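Local coordinates for exopolysaccharide biosynthesis protein (Pantoea stewartii subsp. stewartii DC283, PDB 6TGF), which modifies the glycan of the bacterial biofilm, probably as a hydrolase, using a bacteriophage tailspike-like parallel beta-helix fold, at residues B[169-172]-B[173-177]; B[632-635]-B[636-639]. All coordinates share one frame; numbering follows the deposited sequence.

Contact 1: B[169-172]-B[173-177]. With EDO (1,2-ethanediol), chain C.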
ATOM      1  N   GLU B 169     -26.208 -35.522  26.025  1.00 51.26           N
ATOM      2  CA  GLU B 169     -24.792 -35.205  25.697  1.00 49.76           C
ATOM      3  C   GLU B 169     -24.088 -36.478  25.213  1.00 47.62           C
ATOM      4  O   GLU B 169     -24.391 -37.561  25.748  1.00 47.31           O
ATOM      5  CB  GLU B 169     -24.078 -34.604  26.910  1.00 50.55           C
ATOM      6  CG  GLU B 169     -22.745 -33.962  26.564  1.00 51.07           C
ATOM      7  CD  GLU B 169     -22.208 -32.987  27.599  1.00 51.75           C
ATOM      8  OE1 GLU B 169     -21.685 -31.927  27.194  1.00 52.10           O
ATOM      9  OE2 GLU B 169     -22.311 -33.289  28.805  1.00 52.19           O
ATOM     10  N   ILE B 170     -23.186 -36.336  24.237  1.00 45.42           N
ATOM     11  CA  ILE B 170     -22.422 -37.451  23.601  1.00 43.81           C
ATOM     12  C   ILE B 170     -20.944 -37.062  23.579  1.00 42.45           C
ATOM     13  O   ILE B 170     -20.603 -35.952  23.179  1.00 42.01           O
ATOM     14  CB  ILE B 170     -22.991 -37.759  22.199  1.00 43.55           C
ATOM     15  CG1 ILE B 170     -24.458 -38.197  22.290  1.00 43.49           C
ATOM     16  CG2 ILE B 170     -22.131 -38.781  21.466  1.00 43.55           C
ATOM     17  CD1 ILE B 170     -25.070 -38.655  20.983  1.00 43.38           C
ATOM     18  N   PRO B 171     -20.023 -37.945  24.030  1.00 41.18           N
ATOM     19  CA  PRO B 171     -18.617 -37.571  24.204  1.00 40.53           C
ATOM     20  C   PRO B 171     -17.783 -37.427  22.917  1.00 39.43           C
ATOM     21  O   PRO B 171     -16.893 -36.594  22.921  1.00 39.27           O
ATOM     22  CB  PRO B 171     -18.055 -38.706  25.079  1.00 40.89           C
ATOM     23  CG  PRO B 171     -18.930 -39.900  24.770  1.00 40.97           C
ATOM     24  CD  PRO B 171     -20.296 -39.331  24.446  1.00 41.00           C
ATOM     25  N   SER B 172     -18.066 -38.216  21.871  1.00 38.37           N
ATOM     26  CA  SER B 172     -17.268 -38.277  20.614  1.00 37.63           C
ATOM     27  C   SER B 172     -18.174 -38.526  19.402  1.00 36.92           C
ATOM     28  O   SER B 172     -19.330 -38.942  19.609  1.00 36.81           O
ATOM     29  CB  SER B 172     -16.202 -39.335  20.719  1.00 37.75           C
ATOM     30  OG  SER B 172     -16.779 -40.625  20.863  1.00 37.80           O
ATOM     31  N   VAL B 173     -17.665 -38.292  18.183  1.00 36.37           N
ATOM     32  CA  VAL B 173     -18.415 -38.550  16.914  1.00 36.10           C
ATOM     33  C   VAL B 173     -18.535 -40.067  16.729  1.00 35.88           C
ATOM     34  O   VAL B 173     -19.562 -40.509  16.176  1.00 35.62           O
ATOM     35  CB  VAL B 173     -17.790 -37.884  15.669  1.00 35.95           C
ATOM     36  CG1 VAL B 173     -17.524 -36.405  15.875  1.00 35.91           C
ATOM     37  CG2 VAL B 173     -16.529 -38.581  15.195  1.00 36.13           C
ATOM     38  N   ASP B 174     -17.518 -40.821  17.164  1.00 35.89           N
ATOM     39  CA  ASP B 174     -17.530 -42.309  17.213  1.00 35.99           C
ATOM     40  C   ASP B 174     -18.838 -42.769  17.869  1.00 35.74           C
ATOM     41  O   ASP B 174     -19.515 -43.644  17.291  1.00 35.69           O
ATOM     42  CB  ASP B 174     -16.313 -42.857  17.967  1.00 36.34           C
ATOM     43  CG  ASP B 174     -15.001 -42.789  17.198  1.00 36.61           C
ATOM     44  OD1 ASP B 174     -15.022 -42.391  16.016  1.00 36.53           O
ATOM     45  OD2 ASP B 174     -13.962 -43.132  17.795  1.00 37.13           O
ATOM     46  N   ASP B 175     -19.181 -42.178  19.019  1.00 35.44           N
ATOM     47  CA  ASP B 175     -20.410 -42.490  19.797  1.00 35.22           C
ATOM     48  C   ASP B 175     -21.633 -41.871  19.105  1.00 34.76           C
ATOM     49  O   ASP B 175     -22.712 -42.499  19.159  1.00 34.80           O
ATOM     50  CB  ASP B 175     -20.274 -42.025  21.250  1.00 35.44           C
ATOM     51  CG  ASP B 175     -19.265 -42.836  22.048  1.00 35.79           C
ATOM     52  OD1 ASP B 175     -19.452 -44.065  22.151  1.00 35.97           O
ATOM     53  OD2 ASP B 175     -18.293 -42.236  22.548  1.00 35.97           O
ATOM     54  N   LEU B 176     -21.474 -40.698  18.480  1.00 34.26           N
ATOM     55  CA  LEU B 176     -22.561 -39.978  17.756  1.00 33.77           C
ATOM     56  C   LEU B 176     -23.032 -40.811  16.557  1.00 33.51           C
ATOM     57  O   LEU B 176     -24.257 -40.874  16.335  1.00 33.60           O
ATOM     58  CB  LEU B 176     -22.058 -38.605  17.299  1.00 33.59           C
ATOM     59  CG  LEU B 176     -23.106 -37.696  16.657  1.00 33.38           C
ATOM     60  CD1 LEU B 176     -24.172 -37.293  17.663  1.00 33.43           C
ATOM     61  CD2 LEU B 176     -22.456 -36.462  16.052  1.00 33.33           C
ATOM     62  N   ARG B 177     -22.098 -41.423  15.821  1.00 33.23           N
ATOM     63  CA  ARG B 177     -22.383 -42.246  14.613  1.00 33.15           C
ATOM     64  C   ARG B 177     -23.081 -43.555  15.008  1.00 33.48           C
ATOM     65  O   ARG B 177     -23.623 -44.218  14.104  1.00 33.57           O
ATOM     66  CB  ARG B 177     -21.091 -42.543  13.847  1.00 32.92           C
ATOM     67  CG  ARG B 177     -20.553 -41.362  13.052  1.00 32.73           C
ATOM     68  CD  ARG B 177     -19.103 -41.566  12.668  1.00 32.65           C
ATOM     69  NE  ARG B 177     -18.590 -40.502  11.816  1.00 32.48           N
ATOM     70  CZ  ARG B 177     -17.303 -40.302  11.545  1.00 32.42           C
ATOM     71  NH1 ARG B 177     -16.374 -41.092  12.062  1.00 32.60           N
ATOM     72  NH2 ARG B 177     -16.942 -39.304  10.759  1.00 32.31           N
TER
HETATM   73  C1  EDO C 810     -10.719 -40.898  18.721  1.00 72.08           C
HETATM   74  O1  EDO C 810     -11.638 -41.138  17.672  1.00 71.60           O
HETATM   75  C2  EDO C 810      -9.333 -41.322  18.402  1.00 72.26           C
HETATM   76  O2  EDO C 810      -9.027 -41.286  17.019  1.00 72.38           O
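With Ser-172 OG held between its own backbone N and carbonyl carbon (chi1 63°), and Asp-175 CG turned back beside its backbone N (chi1 -69°), the hydroxyl and the carboxylate meet over the first turn of helix 173-176. Ser-172 is the N-cap of this helix. Its OG donates to Asp-175 OD2 at 2.8 Å, coming from above the carboxylate plane, and also receives a weak bond from Asp-175 N at 3.4 Å. The serine carbonyl starts the helical pattern: Leu-176 N reaches Ser-172 O at 3.0 Å, tilted 20° from the carbonyl plane. Pro-171 flanks the cap, its ring crossing the Asp-175 side chain at about a right angle with CG near OD2. On the buried side Ile-170, the last residue of strand 168-170, lays CG2 against Asp-175 CB (3.7 Å) while CD1 meets Leu-176 CD1 (3.7 Å), the side chains of Ile-170 and Leu-176 set roughly crosswise. Both of these apolar residues also rest on Ile-188 of the parallel strand 187-190, so the stretch is the strand-to-helix corner of a beta-alpha-beta unit. Further round the turn, Asp-174 OD2 takes a bond from 1,2-ethanediol O1, a molecule probably left from crystallisation. Arg-177 forms a salt bridge with Asp-213. Two aspartates thus sit in the first turn, where the N-terminal end of the helix would be expected to favour their negative charge, and the serine hydroxyl ties one of them down.

Contact 2: B[632-635]-B[636-639]; sequences RLAG and WTPS
Thr-637 lays its methyl CG2 against the side of the Leu-633 side chain, nearest at CG (3.4 Å) with CD1 (3.8 Å) and CD2 next, the two side chains lying about perpendicular. Between them the chain bends as a beta-arch: strand 626-633 belongs to one five-stranded antiparallel sheet and strand 637-646 to another, so residues 634-636 carry the backbone from sheet to sheet instead of closing a hairpin. The chain turns at Trp-636, whose positive phi of 59° puts it in the left-handed helical region. The tryptophan side chain points away from 632-635, although its CB still lies beside Gly-635 C. Leu-633 has CG anti to its backbone N (chi1 -161°), and it is the end of this side chain that approaches Thr-637. The threonine fork divides its work: at chi1 179° OG1 is directed to the backbone oxygen of Gln-566, to which it is hydrogen-bonded, leaving the methyl to face Leu-633 and the carbonyl of Ala-634. The bend has no hydrogen bond between 632-635 and 636-639, and polar bonds reach it from other parts of the chain: Asn-537 ND2, on a residue of strand 534-537 that also packs on Leu-633, bonds to Ala-634 O, and Ser-567 OG to Gly-635 O. Beyond the bend the outgoing strand approaches another subunit, where Ser-639 OG is hydrogen-bonded to Thr-647 OG1 of the second copy of the protein. Back inside the arch, Thr-637 CG2 lies 3.1 Å from Ala-634 O.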
ATOM      1  N   ARG B 632      34.867  36.096 -12.041  1.00 51.93           N
ATOM      2  CA  ARG B 632      34.575  37.551 -11.974  1.00 53.04           C
ATOM      3  C   ARG B 632      33.353  37.819 -12.856  1.00 52.98           C
ATOM      4  O   ARG B 632      33.529  38.044 -14.071  1.00 52.51           O
ATOM      5  CB  ARG B 632      35.794  38.374 -12.403  1.00 53.62           C
ATOM      6  CG  ARG B 632      35.661  39.864 -12.123  1.00 54.34           C
ATOM      7  CD  ARG B 632      36.998  40.580 -12.078  1.00 54.78           C
ATOM      8  NE  ARG B 632      36.943  41.738 -11.194  1.00 55.60           N
ATOM      9  CZ  ARG B 632      36.885  43.012 -11.581  1.00 56.21           C
ATOM     10  NH1 ARG B 632      36.885  43.334 -12.865  1.00 56.07           N
ATOM     11  NH2 ARG B 632      36.830  43.970 -10.673  1.00 56.89           N
ATOM     12  N   LEU B 633      32.161  37.753 -12.260  1.00 53.55           N
ATOM     13  CA  LEU B 633      30.862  37.922 -12.961  1.00 53.85           C
ATOM     14  C   LEU B 633      30.783  39.356 -13.500  1.00 54.21           C
ATOM     15  O   LEU B 633      30.996  40.294 -12.709  1.00 54.79           O
ATOM     16  CB  LEU B 633      29.725  37.607 -11.982  1.00 54.15           C
ATOM     17  CG  LEU B 633      28.371  37.275 -12.607  1.00 54.17           C
ATOM     18  CD1 LEU B 633      28.463  36.076 -13.542  1.00 53.76           C
ATOM     19  CD2 LEU B 633      27.327  37.022 -11.533  1.00 54.60           C
ATOM     20  N   ALA B 634      30.515  39.503 -14.803  1.00 54.15           N
ATOM     21  CA  ALA B 634      30.530  40.781 -15.554  1.00 54.63           C
ATOM     22  C   ALA B 634      29.529  41.771 -14.950  1.00 55.32           C
ATOM     23  O   ALA B 634      28.652  41.342 -14.180  1.00 55.27           O
ATOM     24  CB  ALA B 634      30.217  40.525 -17.008  1.00 54.42           C
ATOM     25  N   GLY B 635      29.667  43.054 -15.292  1.00 55.91           N
ATOM     26  CA  GLY B 635      28.689  44.104 -14.949  1.00 56.64           C
ATOM     27  C   GLY B 635      27.415  43.937 -15.758  1.00 56.79           C
ATOM     28  O   GLY B 635      27.522  43.646 -16.967  1.00 56.38           O
ATOM     29  N   TRP B 636      26.255  44.093 -15.112  1.00 57.43           N
ATOM     30  CA  TRP B 636      24.904  44.020 -15.734  1.00 57.70           C
ATOM     31  C   TRP B 636      24.680  42.654 -16.394  1.00 56.44           C
ATOM     32  O   TRP B 636      24.123  42.631 -17.510  1.00 56.50           O
ATOM     33  CB  TRP B 636      24.704  45.160 -16.743  1.00 58.57           C
ATOM     34  CG  TRP B 636      24.768  46.532 -16.149  1.00 59.57           C
ATOM     35  CD1 TRP B 636      25.618  47.540 -16.501  1.00 59.81           C
ATOM     36  CD2 TRP B 636      23.938  47.056 -15.096  1.00 60.50           C
ATOM     37  NE1 TRP B 636      25.375  48.653 -15.743  1.00 60.71           N
ATOM     38  CE2 TRP B 636      24.352  48.386 -14.871  1.00 61.05           C
ATOM     39  CE3 TRP B 636      22.892  46.535 -14.324  1.00 60.80           C
ATOM     40  CZ2 TRP B 636      23.755  49.197 -13.906  1.00 61.78           C
ATOM     41  CZ3 TRP B 636      22.302  47.337 -13.371  1.00 61.44           C
ATOM     42  CH2 TRP B 636      22.729  48.650 -13.168  1.00 62.00           C
ATOM     43  N   THR B 637      25.097  41.565 -15.741  1.00 55.18           N
ATOM     44  CA  THR B 637      24.693  40.178 -16.102  1.00 54.04           C
ATOM     45  C   THR B 637      23.545  39.788 -15.173  1.00 53.56           C
ATOM     46  O   THR B 637      23.756  39.484 -14.000  1.00 53.66           O
ATOM     47  CB  THR B 637      25.880  39.205 -16.126  1.00 53.47           C
ATOM     48  OG1 THR B 637      25.382  37.911 -16.465  1.00 52.95           O
ATOM     49  CG2 THR B 637      26.634  39.113 -14.822  1.00 53.69           C
ATOM     50  N   PRO B 638      22.290  39.816 -15.675  1.00 52.71           N
ATOM     51  CA  PRO B 638      21.105  39.747 -14.817  1.00 52.34           C
ATOM     52  C   PRO B 638      20.775  38.342 -14.287  1.00 51.01           C
ATOM     53  O   PRO B 638      20.150  38.250 -13.248  1.00 51.10           O
ATOM     54  CB  PRO B 638      19.993  40.247 -15.752  1.00 52.82           C
ATOM     55  CG  PRO B 638      20.440  39.798 -17.128  1.00 52.62           C
ATOM     56  CD  PRO B 638      21.948  39.904 -17.103  1.00 52.49           C
ATOM     57  N   SER B 639      21.187  37.296 -15.010  1.00 49.49           N
ATOM     58  CA  SER B 639      20.916  35.873 -14.674  1.00 48.42           C
ATOM     59  C   SER B 639      21.863  34.962 -15.461  1.00 47.14           C
ATOM     60  O   SER B 639      21.758  34.936 -16.703  1.00 46.70           O
ATOM     61  CB  SER B 639      19.474  35.523 -14.937  1.00 48.54           C
ATOM     62  OG  SER B 639      19.110  35.831 -16.275  1.00 48.54           O
TER

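Contacts 1 and 2 lie on opposite sides of the chain's centre, their own centres 99 Å apart and their nearest atoms about 87 Å apart, so neither bears on the other directly. In sequence the parallel beta-helix falls between them: contact 1 belongs to a small mixed sheet on its N-terminal side, contact 2 to antiparallel sheets on its C-terminal side. Both are short corners leaving a strand, but contact 1 has hydrogen bonds between its own two segments and contact 2 has none. Each has a 1,2-ethanediol nearby, about 3 Å from the Trp-636 side chain in contact 2; both molecules probably come from the crystallisation liquor.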